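PDB 4WPE: cytokinesis protein 2 from Saccharomyces cerevisiae, which mediates the cytoskeletal rearrangements required for cytokinesis, forming a ring that colocalises with the medial actin ring after the onset of mitosis. Local coordinates for the interface of chains A and B. Coordinates in Å, arbitrary orientation; residue numbers count along the deposited sequence, not the author numbering. Chains: chain A/B, Cytokinesis protein 2.

Contacts 1 and 2 are neighbouring parts of one two-fold symmetric interface between the F-BAR domains of chains A and B, their C-alpha centres about 12 Å apart. They share A:Tyr54, and in both the helices 37-71, 76-162 and 170-259 supply the residues. Contact 1 shows the polar network of arginines, glutamates and tyrosines with the side-chain packing beside it. Contact 2 holds the same network with the chains exchanged, and adds the tyrosine pair and leucines that lie between the two copies. Together they tie the centre of the dimer, where a polar network lies beside an apolar patch.

Contact 1: the interface of chains A and B. Residues chain A 54, 89, 92, 252; chain B 47, 51, 237, 245.
B:Arg47 and B:Glu51, one turn apart on helix 37-71, face A:Glu89 and A:Arg92 on helix 76-162, all with helical backbone angles that set each pair on one side of its helix. A:Arg92 grips A:Glu89 side-on, NE to OE2 and NH2 to OE1, both bonds lying near the guanidinium plane. B:Arg47 NE donates to A:Glu89 OE1 at 3.0 Å, a bent bond (136° at H). It arrives from the face of the carboxylate opposite to A:Arg92 NH2; a glutamate suits this place because OE1 can accept from arginines of both chains. The bends of B:Arg47 at chi2 and chi3 (80° and 142°) curl its chain round to this oxygen, while NH1 makes a salt bridge with OE2 of its neighbour B:Glu51, 2.7 Å away. A:Arg92 NH2 lies over one face of the B:Arg47 guanidinium, 3.3 Å from its CZ; A:Glu89 and nearby B:Glu51 probably offset the like charges.

The remaining guanidinium nitrogen of A:Arg92, NH1, bonds the phenol oxygen OH of A:Tyr54 at 3.0 Å. An arginine suits because its three nitrogens serve both A:Glu89 oxygens and this hydroxyl. A:Tyr54 OH donates in turn to B:Glu51 OE2 at 2.6 Å, on the syn side of the carboxylate. A tyrosine suits because its hydroxyl can accept from the arginine and donate to the acid, closing a circuit of five side chains.

Across one face of the A:Arg92 guanidinium lies the hydroxyl OH of B:Tyr245, 3.3 Å from NE. The ring of B:Tyr245 meets the selenomethionine A:Met252 at its edge, CE2 to CG at 3.6 Å. A leucine in place of A:Arg92 would probably leave A:Glu89 without its paired donors and free its carboxylate to turn away from B:Arg47. The network probably gives the F-BAR dimer a specific polar fastening and helps set how its two copies lie together.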
loop_
_atom_site.group_PDB
_atom_site.type_symbol
_atom_site.label_atom_id
_atom_site.label_comp_id
_atom_site.label_asym_id
_atom_site.label_seq_id
_atom_site.Cartn_x
_atom_site.Cartn_y
_atom_site.Cartn_z
ATOM N N TYR A 54 2.559 3.175 4.808
ATOM C CA TYR A 54 2.928 2.708 3.478
ATOM C C TYR A 54 3.721 3.781 2.738
ATOM O O TYR A 54 4.760 3.495 2.149
ATOM C CB TYR A 54 1.688 2.316 2.674
ATOM C CG TYR A 54 1.995 1.737 1.310
ATOM C CD1 TYR A 54 2.326 0.397 1.158
ATOM C CD2 TYR A 54 1.953 2.533 0.173
ATOM C CE1 TYR A 54 2.607 -0.134 -0.092
ATOM C CE2 TYR A 54 2.234 2.013 -1.077
ATOM C CZ TYR A 54 2.560 0.680 -1.205
ATOM O OH TYR A 54 2.838 0.167 -2.452
ATOM N N GLU A 89 8.048 5.830 -8.187
ATOM C CA GLU A 89 7.746 5.297 -6.864
ATOM C C GLU A 89 7.585 6.381 -5.803
ATOM O O GLU A 89 6.783 6.229 -4.885
ATOM C CB GLU A 89 8.828 4.303 -6.435
ATOM C CG GLU A 89 8.810 2.995 -7.217
ATOM C CD GLU A 89 7.546 2.186 -6.979
ATOM O OE1 GLU A 89 7.472 1.487 -5.946
ATOM O OE2 GLU A 89 6.626 2.250 -7.823
ATOM N N ARG A 92 4.074 7.719 -6.155
ATOM C CA ARG A 92 3.100 6.880 -5.464
ATOM C C ARG A 92 3.116 7.170 -3.971
ATOM O O ARG A 92 2.064 7.296 -3.343
ATOM C CB ARG A 92 3.376 5.394 -5.704
ATOM C CG ARG A 92 3.218 4.949 -7.146
ATOM C CD ARG A 92 3.013 3.442 -7.246
ATOM N NE ARG A 92 4.079 2.674 -6.607
ATOM C CZ ARG A 92 3.953 2.029 -5.450
ATOM N NH1 ARG A 92 2.803 2.058 -4.791
ATOM N NH2 ARG A 92 4.980 1.354 -4.952
HETATM N N MSE A 252 3.076 3.711 -14.206
HETATM C CA MSE A 252 3.563 2.439 -14.731
HETATM C C MSE A 252 3.480 2.426 -16.252
HETATM O O MSE A 252 4.175 1.654 -16.914
HETATM C CB MSE A 252 2.780 1.263 -14.145
HETATM C CG MSE A 252 2.923 1.111 -12.642
HETATM SE SE MSE A 252 4.739 0.644 -12.117
HETATM C CE MSE A 252 4.545 0.734 -10.176
ATOM N N ARG B 47 10.714 -3.657 -1.413
ATOM C CA ARG B 47 9.396 -3.449 -2.000
ATOM C C ARG B 47 8.500 -4.674 -1.795
ATOM O O ARG B 47 7.309 -4.542 -1.519
ATOM C CB ARG B 47 9.533 -3.129 -3.488
ATOM C CG ARG B 47 8.230 -3.085 -4.252
ATOM C CD ARG B 47 7.503 -1.778 -4.045
ATOM N NE ARG B 47 6.867 -1.334 -5.281
ATOM C CZ ARG B 47 5.684 -1.762 -5.706
ATOM N NH1 ARG B 47 5.006 -2.650 -4.995
ATOM N NH2 ARG B 47 5.180 -1.305 -6.846
ATOM N N GLU B 51 4.876 -4.819 0.512
ATOM C CA GLU B 51 3.559 -5.222 0.035
ATOM C C GLU B 51 2.962 -6.326 0.902
ATOM O O GLU B 51 1.748 -6.396 1.083
ATOM C CB GLU B 51 3.637 -5.684 -1.422
ATOM C CG GLU B 51 4.013 -4.589 -2.412
ATOM C CD GLU B 51 2.970 -3.487 -2.503
ATOM O OE1 GLU B 51 1.793 -3.747 -2.176
ATOM O OE2 GLU B 51 3.327 -2.359 -2.906
ATOM N N PHE B 237 7.993 -6.297 -13.408
ATOM C CA PHE B 237 7.694 -5.433 -12.275
ATOM C C PHE B 237 6.533 -4.492 -12.593
ATOM O O PHE B 237 5.545 -4.441 -11.860
ATOM C CB PHE B 237 8.949 -4.643 -11.892
ATOM C CG PHE B 237 8.700 -3.523 -10.927
ATOM C CD1 PHE B 237 8.486 -3.780 -9.585
ATOM C CD2 PHE B 237 8.722 -2.205 -11.360
ATOM C CE1 PHE B 237 8.269 -2.741 -8.694
ATOM C CE2 PHE B 237 8.511 -1.163 -10.478
ATOM C CZ PHE B 237 8.283 -1.432 -9.142
ATOM N N TYR B 245 -3.221 -2.185 -9.839
ATOM C CA TYR B 245 -3.822 -0.863 -9.973
ATOM C C TYR B 245 -5.069 -0.901 -10.854
ATOM O O TYR B 245 -6.042 -0.194 -10.599
ATOM C CB TYR B 245 -2.801 0.127 -10.544
ATOM C CG TYR B 245 -1.488 0.163 -9.787
ATOM C CD1 TYR B 245 -1.451 -0.013 -8.409
ATOM C CD2 TYR B 245 -0.282 0.365 -10.453
ATOM C CE1 TYR B 245 -0.251 0.016 -7.713
ATOM C CE2 TYR B 245 0.922 0.395 -9.766
ATOM C CZ TYR B 245 0.930 0.220 -8.396
ATOM O OH TYR B 245 2.120 0.248 -7.706
#

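Contact 2: the interface of chains A and B. Residues chain A 47, 50-51, 54, 245; chain B 54, 58, 89, 92.
Helix 37-71 of chain A packs on helix 37-71 of chain B, while helix 76-162 of chain B supplies B:Glu89 and B:Arg92, and helix 170-259 of chain A brings A:Tyr245 over B:Arg92. The new feature here is the meeting of the two copies of one tyrosine. A:Tyr54 and B:Tyr54 come together edge-to-face, ring centres 4.9 Å apart and planes 58° apart, and touch through their CD1 corners at 3.5 Å. In both, CG lies anti to the backbone N (chi1 -176°), which swings the rings toward each other while each hydroxyl points away to the opposite chain's acid.

A:Leu50 packs over one face of the B:Tyr54 ring near its CE1 rim, with A:Tyr54 on the other side. A:Leu50 CG is 3.7 Å from B:Tyr54 CE1, and A:Leu50 CD2 reaches B:Leu58 CD1 at 3.9 Å. A leucine is apt because its fork can touch the ring and the second leucine together. B:Leu58 also packs on B:Arg92 of its own chain: CD2 sits above one face of the guanidinium, toward its rim, and the hydroxyl OH of A:Tyr245 above the other, which would restrain that flat group from tipping.

Polar groups border this apolar patch at the hydroxyl end of B:Tyr54, where the circuit of contact 1 recurs with the chains exchanged. In it the A:Arg47 guanidinium and the B:Glu89 carboxylate are nearly parallel yet stepped, the acceptor OE1 lying 30° out of the guanidinium plane. An arginine fits at A:Arg47 because it can serve B:Glu89 across the interface and A:Glu51 beside it at once. The site lies near the middle of the elongated, gently curved helical dimer of the F-BAR domain, where helices of both copies run side by side and the long arms extend outward.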
loop_
_atom_site.group_PDB
_atom_site.type_symbol
_atom_site.label_atom_id
_atom_site.label_comp_id
_atom_site.label_asym_id
_atom_site.label_seq_id
_atom_site.Cartn_x
_atom_site.Cartn_y
_atom_site.Cartn_z
ATOM N N ARG A 47 -7.427 2.490 8.294
ATOM C CA ARG A 47 -7.060 2.620 6.890
ATOM C C ARG A 47 -6.176 3.850 6.660
ATOM O O ARG A 47 -5.225 3.802 5.882
ATOM C CB ARG A 47 -8.320 2.699 6.027
ATOM C CG ARG A 47 -8.077 3.030 4.573
ATOM C CD ARG A 47 -7.624 1.821 3.790
ATOM N NE ARG A 47 -8.216 1.813 2.457
ATOM C CZ ARG A 47 -7.730 2.488 1.421
ATOM N NH1 ARG A 47 -6.644 3.231 1.566
ATOM N NH2 ARG A 47 -8.335 2.424 0.242
ATOM N N LEU A 50 -2.775 3.184 7.976
ATOM C CA LEU A 50 -2.103 2.215 7.116
ATOM C C LEU A 50 -1.406 2.885 5.936
ATOM O O LEU A 50 -0.268 2.546 5.598
ATOM C CB LEU A 50 -3.107 1.178 6.606
ATOM C CG LEU A 50 -2.594 0.151 5.592
ATOM C CD1 LEU A 50 -1.483 -0.689 6.197
ATOM C CD2 LEU A 50 -3.732 -0.735 5.099
ATOM N N GLU A 51 -2.096 3.832 5.309
ATOM C CA GLU A 51 -1.568 4.515 4.134
ATOM C C GLU A 51 -0.386 5.412 4.491
ATOM O O GLU A 51 0.534 5.587 3.693
ATOM C CB GLU A 51 -2.665 5.339 3.456
ATOM C CG GLU A 51 -3.798 4.512 2.861
ATOM C CD GLU A 51 -3.345 3.620 1.718
ATOM O OE1 GLU A 51 -2.313 3.931 1.086
ATOM O OE2 GLU A 51 -4.024 2.606 1.447
ATOM N N TYR A 54 2.559 3.175 4.808
ATOM C CA TYR A 54 2.928 2.708 3.478
ATOM C C TYR A 54 3.721 3.781 2.738
ATOM O O TYR A 54 4.760 3.495 2.149
ATOM C CB TYR A 54 1.688 2.316 2.674
ATOM C CG TYR A 54 1.995 1.737 1.310
ATOM C CD1 TYR A 54 2.326 0.397 1.158
ATOM C CD2 TYR A 54 1.953 2.533 0.173
ATOM C CE1 TYR A 54 2.607 -0.134 -0.092
ATOM C CE2 TYR A 54 2.234 2.013 -1.077
ATOM C CZ TYR A 54 2.560 0.680 -1.205
ATOM O OH TYR A 54 2.838 0.167 -2.452
ATOM N N TYR A 245 -5.145 5.154 -7.676
ATOM C CA TYR A 245 -5.035 4.005 -8.569
ATOM C C TYR A 245 -4.905 4.440 -10.027
ATOM O O TYR A 245 -4.182 3.822 -10.807
ATOM C CB TYR A 245 -6.247 3.083 -8.398
ATOM C CG TYR A 245 -6.512 2.675 -6.961
ATOM C CD1 TYR A 245 -5.466 2.467 -6.071
ATOM C CD2 TYR A 245 -7.813 2.507 -6.493
ATOM C CE1 TYR A 245 -5.704 2.097 -4.755
ATOM C CE2 TYR A 245 -8.061 2.138 -5.180
ATOM C CZ TYR A 245 -7.002 1.934 -4.316
ATOM O OH TYR A 245 -7.240 1.569 -3.012
ATOM N N TYR B 54 1.616 -4.656 3.931
ATOM C CA TYR B 54 0.429 -3.899 3.551
ATOM C C TYR B 54 -0.776 -4.826 3.427
ATOM O O TYR B 54 -1.849 -4.528 3.945
ATOM C CB TYR B 54 0.659 -3.149 2.239
ATOM C CG TYR B 54 -0.499 -2.268 1.823
ATOM C CD1 TYR B 54 -0.652 -0.990 2.345
ATOM C CD2 TYR B 54 -1.439 -2.715 0.903
ATOM C CE1 TYR B 54 -1.713 -0.183 1.963
ATOM C CE2 TYR B 54 -2.501 -1.918 0.519
ATOM C CZ TYR B 54 -2.634 -0.654 1.050
ATOM O OH TYR B 54 -3.693 0.136 0.663
ATOM N N LEU B 58 -3.827 -4.879 6.030
ATOM C CA LEU B 58 -5.119 -4.545 5.443
ATOM C C LEU B 58 -6.120 -5.650 5.743
ATOM O O LEU B 58 -7.292 -5.384 6.014
ATOM C CB LEU B 58 -5.003 -4.333 3.932
ATOM C CG LEU B 58 -6.294 -3.941 3.210
ATOM C CD1 LEU B 58 -6.824 -2.620 3.733
ATOM C CD2 LEU B 58 -6.079 -3.880 1.706
ATOM N N GLU B 89 -12.100 -4.392 -0.296
ATOM C CA GLU B 89 -10.833 -4.201 0.401
ATOM C C GLU B 89 -10.063 -5.502 0.613
ATOM O O GLU B 89 -8.836 -5.501 0.588
ATOM C CB GLU B 89 -11.069 -3.508 1.745
ATOM C CG GLU B 89 -11.483 -2.047 1.621
ATOM C CD GLU B 89 -10.392 -1.175 1.019
ATOM O OE1 GLU B 89 -9.470 -0.778 1.763
ATOM O OE2 GLU B 89 -10.456 -0.891 -0.196
ATOM N N ARG B 92 -8.267 -6.231 -2.624
ATOM C CA ARG B 92 -7.014 -5.491 -2.730
ATOM C C ARG B 92 -5.927 -6.173 -1.913
ATOM O O ARG B 92 -4.795 -6.327 -2.375
ATOM C CB ARG B 92 -7.181 -4.044 -2.261
ATOM C CG ARG B 92 -8.119 -3.210 -3.113
ATOM C CD ARG B 92 -7.870 -1.718 -2.922
ATOM N NE ARG B 92 -7.965 -1.296 -1.527
ATOM C CZ ARG B 92 -6.922 -0.976 -0.765
ATOM N NH1 ARG B 92 -5.692 -1.033 -1.257
ATOM N NH2 ARG B 92 -7.110 -0.598 0.492
#